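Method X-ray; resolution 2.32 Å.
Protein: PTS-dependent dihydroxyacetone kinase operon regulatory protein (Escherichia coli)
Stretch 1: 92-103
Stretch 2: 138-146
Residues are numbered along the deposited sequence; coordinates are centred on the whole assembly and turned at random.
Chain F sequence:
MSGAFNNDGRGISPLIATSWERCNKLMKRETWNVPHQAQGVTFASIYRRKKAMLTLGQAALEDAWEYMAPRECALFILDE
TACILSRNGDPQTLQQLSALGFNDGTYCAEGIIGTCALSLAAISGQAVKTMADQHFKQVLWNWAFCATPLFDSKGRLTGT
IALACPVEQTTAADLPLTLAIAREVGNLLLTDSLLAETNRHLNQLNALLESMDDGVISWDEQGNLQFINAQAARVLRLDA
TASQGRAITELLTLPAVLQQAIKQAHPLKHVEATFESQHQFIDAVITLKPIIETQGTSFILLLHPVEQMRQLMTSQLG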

# COMPACT_ATOMS: atom_id res chain seq x y z
N GLN F 92 4.14 -17.39 29.52
CA GLN F 92 3.18 -18.16 30.31
C GLN F 92 1.85 -18.45 29.57
O GLN F 92 1.30 -19.56 29.62
CB GLN F 92 2.91 -17.45 31.64
CG GLN F 92 1.88 -18.18 32.57
CD GLN F 92 1.45 -17.30 33.77
OE1 GLN F 92 1.93 -17.47 34.89
NE2 GLN F 92 0.55 -16.35 33.51
N THR F 93 1.33 -17.44 28.88
CA THR F 93 0.06 -17.59 28.22
C THR F 93 0.26 -18.59 27.06
O THR F 93 -0.52 -19.51 26.89
CB THR F 93 -0.53 -16.23 27.83
OG1 THR F 93 -0.59 -15.41 29.01
CG2 THR F 93 -1.91 -16.34 27.27
N LEU F 94 1.36 -18.44 26.34
CA LEU F 94 1.75 -19.36 25.29
C LEU F 94 1.95 -20.76 25.80
O LEU F 94 1.58 -21.71 25.10
CB LEU F 94 3.01 -18.91 24.58
CG LEU F 94 2.77 -17.68 23.71
CD1 LEU F 94 4.09 -17.02 23.23
CD2 LEU F 94 1.84 -18.06 22.56
N GLN F 95 2.52 -20.93 27.00
CA GLN F 95 2.59 -22.29 27.51
C GLN F 95 1.21 -22.85 27.87
O GLN F 95 0.97 -24.02 27.58
CB GLN F 95 3.66 -22.52 28.62
CG GLN F 95 3.28 -22.14 30.06
CD GLN F 95 2.41 -23.17 30.84
OE1 GLN F 95 2.24 -24.33 30.42
NE2 GLN F 95 1.87 -22.72 31.99
N GLN F 96 0.31 -22.05 28.45
CA GLN F 96 -1.05 -22.52 28.73
C GLN F 96 -1.85 -22.92 27.46
O GLN F 96 -2.52 -23.96 27.44
CB GLN F 96 -1.84 -21.50 29.55
CG GLN F 96 -1.18 -21.16 30.88
CD GLN F 96 -1.83 -19.98 31.62
OE1 GLN F 96 -2.72 -19.30 31.09
NE2 GLN F 96 -1.38 -19.74 32.85
N LEU F 97 -1.75 -22.13 26.40
CA LEU F 97 -2.43 -22.44 25.16
C LEU F 97 -1.82 -23.67 24.50
O LEU F 97 -2.51 -24.50 23.90
CB LEU F 97 -2.39 -21.24 24.21
CG LEU F 97 -3.29 -20.13 24.73
CD1 LEU F 97 -2.93 -18.79 24.03
CD2 LEU F 97 -4.75 -20.55 24.54
N SER F 98 -0.51 -23.81 24.66
CA SER F 98 0.24 -24.96 24.20
C SER F 98 -0.21 -26.24 24.97
O SER F 98 -0.44 -27.27 24.37
CB SER F 98 1.74 -24.66 24.33
OG SER F 98 2.53 -25.80 24.03
N ALA F 99 -0.41 -26.14 26.28
CA ALA F 99 -0.97 -27.25 27.06
C ALA F 99 -2.35 -27.72 26.54
O ALA F 99 -2.67 -28.90 26.60
CB ALA F 99 -1.04 -26.91 28.58
N LEU F 100 -3.16 -26.80 26.03
CA LEU F 100 -4.45 -27.16 25.46
C LEU F 100 -4.37 -27.69 24.04
O LEU F 100 -5.41 -28.02 23.47
CB LEU F 100 -5.40 -25.96 25.47
CG LEU F 100 -5.70 -25.36 26.84
CD1 LEU F 100 -6.68 -24.21 26.70
CD2 LEU F 100 -6.25 -26.44 27.80
N GLY F 101 -3.15 -27.76 23.47
CA GLY F 101 -2.97 -28.19 22.07
C GLY F 101 -2.69 -27.14 20.99
O GLY F 101 -2.51 -27.48 19.79
N PHE F 102 -2.64 -25.86 21.37
CA PHE F 102 -2.42 -24.84 20.35
C PHE F 102 -0.92 -24.61 20.18
O PHE F 102 -0.29 -24.03 21.05
CB PHE F 102 -3.09 -23.54 20.74
CG PHE F 102 -4.59 -23.61 20.88
CD1 PHE F 102 -5.17 -23.57 22.13
CD2 PHE F 102 -5.41 -23.66 19.77
CE1 PHE F 102 -6.57 -23.59 22.29
CE2 PHE F 102 -6.79 -23.67 19.90
CZ PHE F 102 -7.38 -23.64 21.17
N ASN F 103 -0.34 -25.08 19.08
CA ASN F 103 1.08 -24.96 18.80
C ASN F 103 1.16 -24.54 17.35
O ASN F 103 0.15 -24.48 16.69
CB ASN F 103 1.77 -26.32 18.93
CG ASN F 103 1.70 -26.87 20.33
OD1 ASN F 103 2.31 -26.31 21.27
ND2 ASN F 103 0.95 -27.96 20.50
N GLN F 138 -16.15 -26.73 26.38
CA GLN F 138 -15.98 -26.27 27.77
C GLN F 138 -14.54 -25.91 28.13
O GLN F 138 -14.31 -25.09 29.03
CB GLN F 138 -16.48 -27.32 28.77
CG GLN F 138 -17.99 -27.28 29.01
CD GLN F 138 -18.58 -28.59 29.59
OE1 GLN F 138 -17.87 -29.41 30.21
NE2 GLN F 138 -19.88 -28.78 29.39
N VAL F 139 -13.58 -26.54 27.46
CA VAL F 139 -12.17 -26.29 27.75
C VAL F 139 -11.82 -24.82 27.48
O VAL F 139 -10.94 -24.25 28.14
CB VAL F 139 -11.26 -27.32 27.00
CG1 VAL F 139 -9.85 -26.78 26.82
CG2 VAL F 139 -11.24 -28.62 27.78
N LEU F 140 -12.56 -24.19 26.56
CA LEU F 140 -12.31 -22.79 26.19
C LEU F 140 -13.06 -21.74 27.02
O LEU F 140 -12.90 -20.55 26.76
CB LEU F 140 -12.56 -22.57 24.69
CG LEU F 140 -11.66 -23.40 23.76
CD1 LEU F 140 -11.93 -23.07 22.29
CD2 LEU F 140 -10.15 -23.25 24.08
N TRP F 141 -13.85 -22.17 28.00
CA TRP F 141 -14.66 -21.23 28.79
C TRP F 141 -13.83 -20.24 29.63
O TRP F 141 -14.34 -19.22 30.05
CB TRP F 141 -15.67 -21.96 29.67
CG TRP F 141 -16.84 -22.61 28.88
CD1 TRP F 141 -16.93 -22.78 27.51
CD2 TRP F 141 -18.04 -23.20 29.43
NE1 TRP F 141 -18.10 -23.41 27.19
CE2 TRP F 141 -18.81 -23.68 28.33
CE3 TRP F 141 -18.54 -23.36 30.73
CZ2 TRP F 141 -20.05 -24.32 28.51
CZ3 TRP F 141 -19.79 -24.01 30.91
CH2 TRP F 141 -20.52 -24.47 29.80
N ASN F 142 -12.57 -20.56 29.85
CA ASN F 142 -11.66 -19.65 30.52
C ASN F 142 -10.99 -18.63 29.63
O ASN F 142 -10.30 -17.77 30.13
CB ASN F 142 -10.60 -20.45 31.26
CG ASN F 142 -11.18 -21.23 32.36
OD1 ASN F 142 -11.23 -22.46 32.29
ND2 ASN F 142 -11.74 -20.53 33.35
N TRP F 143 -11.23 -18.73 28.32
CA TRP F 143 -10.57 -17.92 27.30
C TRP F 143 -11.51 -16.96 26.59
O TRP F 143 -12.73 -17.20 26.50
CB TRP F 143 -9.86 -18.83 26.29
CG TRP F 143 -8.83 -19.58 26.98
CD1 TRP F 143 -8.99 -20.75 27.67
CD2 TRP F 143 -7.49 -19.17 27.20
NE1 TRP F 143 -7.81 -21.12 28.27
CE2 TRP F 143 -6.87 -20.17 28.00
CE3 TRP F 143 -6.74 -18.06 26.80
CZ2 TRP F 143 -5.54 -20.09 28.39
CZ3 TRP F 143 -5.42 -18.00 27.16
CH2 TRP F 143 -4.84 -19.00 27.96
N ALA F 144 -10.92 -15.85 26.15
CA ALA F 144 -11.51 -14.94 25.20
C ALA F 144 -10.67 -15.02 23.92
O ALA F 144 -9.43 -15.05 23.99
CB ALA F 144 -11.48 -13.49 25.77
N PHE F 145 -11.30 -15.05 22.74
CA PHE F 145 -10.58 -14.96 21.46
C PHE F 145 -11.11 -13.79 20.63
O PHE F 145 -12.32 -13.54 20.62
CB PHE F 145 -10.65 -16.27 20.67
CG PHE F 145 -9.86 -17.39 21.28
CD1 PHE F 145 -8.52 -17.58 20.95
CD2 PHE F 145 -10.42 -18.25 22.19
CE1 PHE F 145 -7.77 -18.63 21.52
CE2 PHE F 145 -9.68 -19.28 22.77
CZ PHE F 145 -8.37 -19.47 22.43
N CYS F 146 -10.23 -13.02 20.01
CA CYS F 146 -10.62 -12.06 19.00
C CYS F 146 -9.90 -12.45 17.73
O CYS F 146 -8.73 -12.86 17.76
CB CYS F 146 -10.16 -10.64 19.35
SG CYS F 146 -10.86 -9.97 20.87

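What does Trp-143 do in this contact? It has the largest covered area of any residue in either stretch, and its indole reaches from the strand to the last turns of the helix. Leu-97 CD2 lies 3.7 Å from the centroid of the six-membered ring of Trp-143 and only 9° off the ring normal, so the methyl sits almost squarely over one face, a CH-pi contact. Thr-93, one turn earlier, meets the same ring at its edge, with CG2 3.9 Å from Trp-143 CZ3. The amide of Gln-96 also approaches, with OE1 3.8 Å from Trp-143 CH2.

How does Leu-100 extend the patch? Its CA-to-CB bond points toward the other stretch, and both its methyls pack against Val-139. Leu-100 CD2 is the closer, 3.7 Å from Val-139 CG1, and Leu-100 CD1 also reaches Trp-143 NE1 at 3.6 Å. Leu-100 thus bridges the strand's tryptophan and the 3-10 segment before it.

Which other rings and side chains join Leu-97? Leu-97 points sideways at its CB, but its end comes nearer, so that CD2 also stands 4.3 Å from Phe-145 CZ. Phe-102 closes the cluster: Leu-140 CD2 meets its ring edge 4.0 Å from CE1, and its CZ is 4.5 Å from Phe-145 CZ.

How does the chain bring both Leu-100 and Phe-102 to Leu-140, whose CD2 also lies 4.5 Å from Leu-100 CD1? The helix ends in a Schellman motif, with Phe-102 N hydrogen-bonded to Leu-97 O (2.9 Å) and Gly-101 N to Ser-98 O (2.9 Å). Gly-101 has a phi of 103°, where a CB would jam against the carbonyl O of Leu-100. No hydrogen bond crosses between the stretches; the contact rests on packing, chiefly of apolar side chains.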